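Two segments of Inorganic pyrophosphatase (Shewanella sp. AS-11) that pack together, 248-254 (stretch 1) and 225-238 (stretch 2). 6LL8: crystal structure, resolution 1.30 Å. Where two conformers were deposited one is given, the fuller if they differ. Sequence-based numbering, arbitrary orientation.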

ATOM      1  N   SER A 248      -8.772  -9.585  15.011  1.00 11.94           N
ATOM      2  CA  SER A 248      -7.333  -9.861  14.997  1.00 11.53           C
ATOM      3  C   SER A 248      -6.576  -8.580  14.656  1.00 11.33           C
ATOM      4  O   SER A 248      -7.060  -7.784  13.839  1.00 11.68           O
ATOM      5  CB  SER A 248      -6.982 -10.907  13.973  1.00 12.65           C
ATOM      6  OG  SER A 248      -7.610 -12.157  14.201  1.00 14.27           O
ATOM      7  N   VAL A 249      -5.375  -8.468  15.201  1.00 10.73           N
ATOM      8  CA  VAL A 249      -4.359  -7.506  14.719  1.00 10.13           C
ATOM      9  C   VAL A 249      -3.076  -8.265  14.491  1.00 10.25           C
ATOM     10  O   VAL A 249      -2.622  -8.983  15.389  1.00 11.20           O
ATOM     11  CB  VAL A 249      -4.151  -6.283  15.626  1.00 11.02           C
ATOM     12  CG1 VAL A 249      -3.052  -5.405  15.060  1.00 11.85           C
ATOM     13  CG2 VAL A 249      -5.428  -5.478  15.822  1.00 12.39           C
ATOM     14  N   LEU A 250      -2.527  -8.109  13.293  1.00 10.09           N
ATOM     15  CA  LEU A 250      -1.277  -8.761  12.874  1.00  9.77           C
ATOM     16  C   LEU A 250      -0.298  -7.662  12.513  1.00  9.65           C
ATOM     17  O   LEU A 250      -0.685  -6.675  11.882  1.00 10.80           O
ATOM     18  CB  LEU A 250      -1.531  -9.642  11.641  1.00 10.81           C
ATOM     19  CG  LEU A 250      -2.761 -10.541  11.702  1.00 13.72           C
ATOM     20  CD1 LEU A 250      -2.863 -11.303  10.386  1.00 14.77           C
ATOM     21  CD2 LEU A 250      -2.775 -11.448  12.922  1.00 16.23           C
ATOM     22  N   LEU A 251       0.958  -7.852  12.875  1.00  9.60           N
ATOM     23  CA  LEU A 251       2.020  -6.901  12.465  1.00  9.38           C
ATOM     24  C   LEU A 251       3.143  -7.698  11.844  1.00  9.02           C
ATOM     25  O   LEU A 251       3.757  -8.524  12.513  1.00 10.42           O
ATOM     26  CB  LEU A 251       2.500  -6.054  13.638  1.00 10.15           C
ATOM     27  CG  LEU A 251       3.618  -5.062  13.324  1.00 10.33           C
ATOM     28  CD1 LEU A 251       3.177  -4.035  12.297  1.00 11.82           C
ATOM     29  CD2 LEU A 251       4.094  -4.363  14.583  1.00 11.53           C
ATOM     30  N   LEU A 252       3.415  -7.427  10.584  1.00  9.07           N
ATOM     31  CA  LEU A 252       4.523  -8.036   9.839  1.00  9.38           C
ATOM     32  C   LEU A 252       5.777  -7.218  10.004  1.00  9.50           C
ATOM     33  O   LEU A 252       5.802  -6.031   9.651  1.00 10.38           O
ATOM     34  CB  LEU A 252       4.161  -8.078   8.351  1.00  9.57           C
ATOM     35  CG  LEU A 252       2.991  -8.973   7.964  1.00 10.38           C
ATOM     36  CD1 LEU A 252       2.369  -8.468   6.672  1.00 11.58           C
ATOM     37  CD2 LEU A 252       3.449 -10.415   7.812  1.00 12.30           C
ATOM     38  N   LEU A 253       6.805  -7.835  10.552  1.00  9.38           N
ATOM     39  CA  LEU A 253       8.155  -7.228  10.620  1.00  9.00           C
ATOM     40  C   LEU A 253       8.926  -7.904   9.482  1.00  9.10           C
ATOM     41  O   LEU A 253       9.262  -9.095   9.559  1.00 10.23           O
ATOM     42  CB  LEU A 253       8.794  -7.493  11.983  1.00 10.39           C
ATOM     43  CG  LEU A 253       7.963  -7.093  13.194  1.00 11.40           C
ATOM     44  CD1 LEU A 253       8.737  -7.407  14.470  1.00 13.87           C
ATOM     45  CD2 LEU A 253       7.580  -5.619  13.151  1.00 12.14           C
ATOM     46  N   THR A 254       9.111  -7.187   8.388  1.00  9.12           N
ATOM     47  CA  THR A 254       9.547  -7.762   7.112  1.00  9.05           C
ATOM     48  C   THR A 254      10.981  -7.349   6.840  1.00  9.29           C
ATOM     49  O   THR A 254      11.277  -6.173   6.731  1.00 10.58           O
ATOM     50  CB  THR A 254       8.624  -7.331   5.992  1.00  9.52           C
ATOM     51  OG1 THR A 254       7.302  -7.786   6.289  1.00  9.35           O
ATOM     52  CG2 THR A 254       9.090  -7.850   4.656  1.00 10.14           C
TER
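Stretch 2 225-238: VFDDIKADLEADIA

Stretch 2 lies across one face of the strand 248-254. Val225 and Phe226 are in a 3-10 segment that begins earlier in the chain. Lys230 to Ala238 are helical, and the helix continues beyond the stretch. The helix runs roughly antiparallel to the strand. The angle between their N-to-C directions is 152°, and the axes approach to 8.8 Å. The start of stretch 2 therefore meets the end of stretch 1, with Phe226 near Leu253 and Ile237 near Val249. The CA atoms of Val249 and Ile237 are 6.1 Å apart; Leu253 CA and Phe226 CA are 8.0 Å apart.

The strand alternates, as extended chains do. Val249, Leu251 and Leu253 point toward stretch 2, while Leu250 and Thr254 point away. On the helix, Leu233 and Ile237 are four residues apart, about one turn, so both point toward the strand. The Ile237 N to Leu233 O hydrogen bond, 2.9 Å, spans that turn.

Val249 is in the t rotamer. Its CG1 lies 3.7 Å from Ile237 CB, the closest contact between the stretches. Ile237 has chi1 p and chi2 t. With this chi1, CG2 reaches Leu251, at 4.3 Å from Leu251 CB. Ile237 thus touches two successive inward-facing residues of the strand and has the largest area covered on either stretch.

Leu251 has chi1 t and chi2 p. This places its CD2 4.1 Å from Leu233 CD1. Leu233 is m, t, and the same CD1 is 4.2 Å from Leu253 CD2. One methyl of Leu233 therefore meets both leucines.

Leu253 is also m, t, and is the most covered residue of the strand. Both methyls lie against Phe226. Leu253 CD2 sits over one face of the Phe226 ring, 4.1 Å from the ring centroid and 14° off the normal, a CH-pi contact. The nearest ring atom, Phe226 CD2, is likewise 4.1 Å from Leu253 CD2. Leu253 CD1, 4.2 Å from Phe226 CD2, also meets Lys230 CE at 4.0 Å. Phe226, with chi1 m and chi2 -56°, turns this face to the methyl CD2. The CA-to-CB bond of Lys230 points sideways, but its long side chain, t, t, m, t, brings its end nearer the strand. Its aliphatic part makes the contact, while NZ is hydrogen-bonded elsewhere in the structure.

No hydrogen bond crosses between the stretches. The packing is mainly apolar, and 375 Å² is buried, both sides summed. The acidic residues of stretch 2 make no contact with the strand.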

ATOM      1  N   VAL A 225      16.519  -4.175  14.131  1.00 15.49           N
ATOM      2  CA  VAL A 225      16.117  -2.809  14.577  1.00 15.03           C
ATOM      3  C   VAL A 225      14.902  -2.918  15.499  1.00 15.34           C
ATOM      4  O   VAL A 225      14.656  -1.965  16.238  1.00 18.60           O
ATOM      5  CB  VAL A 225      15.869  -1.816  13.418  1.00 17.23           C
ATOM      6  CG1 VAL A 225      17.151  -1.532  12.640  1.00 20.48           C
ATOM      7  CG2 VAL A 225      14.691  -2.253  12.552  1.00 15.33           C
ATOM      8  N   PHE A 226      14.161  -4.009  15.458  1.00 14.67           N
ATOM      9  CA  PHE A 226      12.952  -4.151  16.299  1.00 15.92           C
ATOM     10  C   PHE A 226      13.221  -4.880  17.611  1.00 15.53           C
ATOM     11  O   PHE A 226      12.294  -5.019  18.403  1.00 18.36           O
ATOM     12  CB  PHE A 226      11.851  -4.866  15.519  1.00 18.09           C
ATOM     13  CG  PHE A 226      11.365  -4.062  14.351  1.00 17.92           C
ATOM     14  CD1 PHE A 226      10.877  -2.772  14.515  1.00 17.29           C
ATOM     15  CD2 PHE A 226      11.507  -4.563  13.074  1.00 18.28           C
ATOM     16  CE1 PHE A 226      10.480  -2.001  13.433  1.00 19.73           C
ATOM     17  CE2 PHE A 226      11.058  -3.812  11.996  1.00 18.79           C
ATOM     18  CZ  PHE A 226      10.598  -2.521  12.176  1.00 18.95           C
ATOM     19  N   ASP A 227      14.439  -5.317  17.871  1.00 16.80           N
ATOM     20  CA  ASP A 227      14.668  -6.181  19.043  1.00 19.70           C
ATOM     21  C   ASP A 227      14.230  -5.473  20.334  1.00 19.58           C
ATOM     22  O   ASP A 227      13.487  -6.096  21.141  1.00 22.54           O
ATOM     23  CB  ASP A 227      16.126  -6.606  19.122  1.00 21.78           C
ATOM     24  CG  ASP A 227      16.550  -7.631  18.077  1.00 22.74           C
ATOM     25  OD1 ASP A 227      15.683  -8.233  17.446  1.00 24.43           O
ATOM     26  OD2 ASP A 227      17.765  -7.866  17.981  1.00 28.30           O
ATOM     27  N   ASP A 228      14.595  -4.215  20.520  1.00 17.85           N
ATOM     28  CA  ASP A 228      14.362  -3.546  21.823  1.00 20.47           C
ATOM     29  C   ASP A 228      12.888  -3.156  21.985  1.00 20.99           C
ATOM     30  O   ASP A 228      12.407  -3.115  23.125  1.00 24.24           O
ATOM     31  CB  ASP A 228      15.254  -2.320  22.009  1.00 25.17           C
ATOM     32  CG  ASP A 228      16.732  -2.650  22.151  1.00 27.95           C
ATOM     33  OD1 ASP A 228      17.073  -3.832  22.405  1.00 28.62           O
ATOM     34  OD2 ASP A 228      17.546  -1.719  22.005  1.00 38.47           O
ATOM     35  N   ILE A 229      12.181  -2.896  20.885  1.00 17.50           N
ATOM     36  CA  ILE A 229      10.795  -2.322  20.903  0.70 18.08           C
ATOM     37  C   ILE A 229       9.765  -3.421  20.662  1.00 16.22           C
ATOM     38  O   ILE A 229       8.567  -3.119  20.726  1.00 16.99           O
ATOM     39  CB  ILE A 229      10.585  -1.149  19.906  0.70 18.36           C
ATOM     40  CG1 ILE A 229       9.334  -0.316  20.240  0.70 21.94           C
ATOM     41  CG2 ILE A 229      10.533  -1.616  18.460  0.70 20.31           C
ATOM     42  CD1 ILE A 229       9.215   1.000  19.451  0.70 23.16           C
ATOM     43  N   LYS A 230      10.187  -4.653  20.424  1.00 16.82           N
ATOM     44  CA  LYS A 230       9.235  -5.728  20.042  1.00 16.37           C
ATOM     45  C   LYS A 230       8.139  -5.894  21.098  1.00 15.28           C
ATOM     46  O   LYS A 230       6.948  -5.988  20.733  1.00 15.31           O
ATOM     47  CB  LYS A 230       9.969  -7.030  19.732  1.00 17.54           C
ATOM     48  CG  LYS A 230       9.125  -8.017  18.952  1.00 18.53           C
ATOM     49  CD  LYS A 230       9.928  -9.191  18.476  1.00 18.51           C
ATOM     50  CE  LYS A 230      10.975  -8.770  17.464  1.00 19.64           C
ATOM     51  NZ  LYS A 230      11.680  -9.937  16.912  1.00 21.78           N
ATOM     52  N   ALA A 231       8.489  -5.992  22.371  1.00 16.31           N
ATOM     53  CA  ALA A 231       7.472  -6.165  23.428  1.00 17.15           C
ATOM     54  C   ALA A 231       6.501  -4.977  23.424  1.00 14.49           C
ATOM     55  O   ALA A 231       5.293  -5.186  23.670  1.00 16.28           O
ATOM     56  CB  ALA A 231       8.142  -6.367  24.758  1.00 18.85           C
ATOM     57  N   ASP A 232       6.991  -3.769  23.191  1.00 15.18           N
ATOM     58  CA  ASP A 232       6.138  -2.548  23.103  1.00 15.95           C
ATOM     59  C   ASP A 232       5.193  -2.665  21.905  1.00 13.69           C
ATOM     60  O   ASP A 232       4.033  -2.290  22.017  1.00 13.87           O
ATOM     61  CB  ASP A 232       6.991  -1.275  23.036  1.00 20.64           C
ATOM     62  CG  ASP A 232       7.767  -0.940  24.318  1.00 33.26           C
ATOM     63  OD1 ASP A 232       7.417  -1.510  25.331  1.00 35.55           O
ATOM     64  OD2 ASP A 232       8.682  -0.119  24.223  1.00 46.26           O
ATOM     65  N   LEU A 233       5.657  -3.207  20.785  1.00 13.16           N
ATOM     66  CA  LEU A 233       4.766  -3.417  19.627  1.00 12.68           C
ATOM     67  C   LEU A 233       3.687  -4.432  19.973  1.00 11.96           C
ATOM     68  O   LEU A 233       2.520  -4.234  19.603  1.00 13.22           O
ATOM     69  CB  LEU A 233       5.562  -3.866  18.411  1.00 12.99           C
ATOM     70  CG  LEU A 233       6.584  -2.882  17.852  1.00 12.28           C
ATOM     71  CD1 LEU A 233       7.434  -3.547  16.799  1.00 13.27           C
ATOM     72  CD2 LEU A 233       5.917  -1.651  17.293  1.00 13.94           C
ATOM     73  N   GLU A 234       4.062  -5.510  20.656  1.00 13.11           N
ATOM     74  CA  GLU A 234       3.099  -6.556  21.038  1.00 14.00           C
ATOM     75  C   GLU A 234       2.032  -5.975  21.969  1.00 12.85           C
ATOM     76  O   GLU A 234       0.835  -6.278  21.819  1.00 15.22           O
ATOM     77  CB  GLU A 234       3.826  -7.736  21.670  1.00 15.78           C
ATOM     78  CG  GLU A 234       4.702  -8.467  20.668  1.00 15.65           C
ATOM     79  CD  GLU A 234       5.459  -9.612  21.295  1.00 18.11           C
ATOM     80  OE1 GLU A 234       6.256  -9.350  22.246  1.00 21.97           O
ATOM     81  OE2 GLU A 234       5.265 -10.747  20.825  1.00 18.21           O
ATOM     82  N   ALA A 235       2.441  -5.162  22.934  1.00 14.03           N
ATOM     83  CA  ALA A 235       1.479  -4.540  23.863  1.00 14.55           C
ATOM     84  C   ALA A 235       0.581  -3.610  23.064  1.00 13.63           C
ATOM     85  O   ALA A 235      -0.630  -3.532  23.324  1.00 14.84           O
ATOM     86  CB  ALA A 235       2.192  -3.791  24.962  1.00 15.00           C
ATOM     87  N   ASP A 236       1.156  -2.895  22.102  1.00 13.50           N
ATOM     88  CA  ASP A 236       0.362  -1.906  21.361  1.00 13.02           C
ATOM     89  C   ASP A 236      -0.675  -2.549  20.441  1.00 12.11           C
ATOM     90  O   ASP A 236      -1.800  -2.034  20.344  1.00 12.74           O
ATOM     91  CB  ASP A 236       1.252  -0.948  20.595  1.00 13.00           C
ATOM     92  CG  ASP A 236       0.452   0.261  20.160  1.00 14.94           C
ATOM     93  OD1 ASP A 236      -0.037   1.036  21.055  1.00 17.52           O
ATOM     94  OD2 ASP A 236       0.228   0.369  18.948  1.00 16.20           O
ATOM     95  N   ILE A 237      -0.344  -3.669  19.796  1.00 11.92           N
ATOM     96  CA  ILE A 237      -1.341  -4.312  18.907  1.00 11.86           C
ATOM     97  C   ILE A 237      -2.506  -4.860  19.736  1.00 12.01           C
ATOM     98  O   ILE A 237      -3.627  -4.875  19.238  1.00 12.33           O
ATOM     99  CB  ILE A 237      -0.755  -5.334  17.943  1.00 12.49           C
ATOM    100  CG1 ILE A 237      -0.125  -6.536  18.642  1.00 12.83           C
ATOM    101  CG2 ILE A 237       0.197  -4.654  16.981  1.00 13.17           C
ATOM    102  CD1 ILE A 237       0.301  -7.622  17.671  1.00 13.83           C
ATOM    103  N   ALA A 238      -2.275  -5.308  20.977  1.00 12.73           N
ATOM    104  CA  ALA A 238      -3.382  -5.769  21.839  1.00 14.37           C
ATOM    105  C   ALA A 238      -4.301  -4.585  22.135  1.00 11.86           C
ATOM    106  O   ALA A 238      -5.518  -4.753  22.118  1.00 15.45           O
ATOM    107  CB  ALA A 238      -2.846  -6.361  23.110  1.00 14.92           C
TER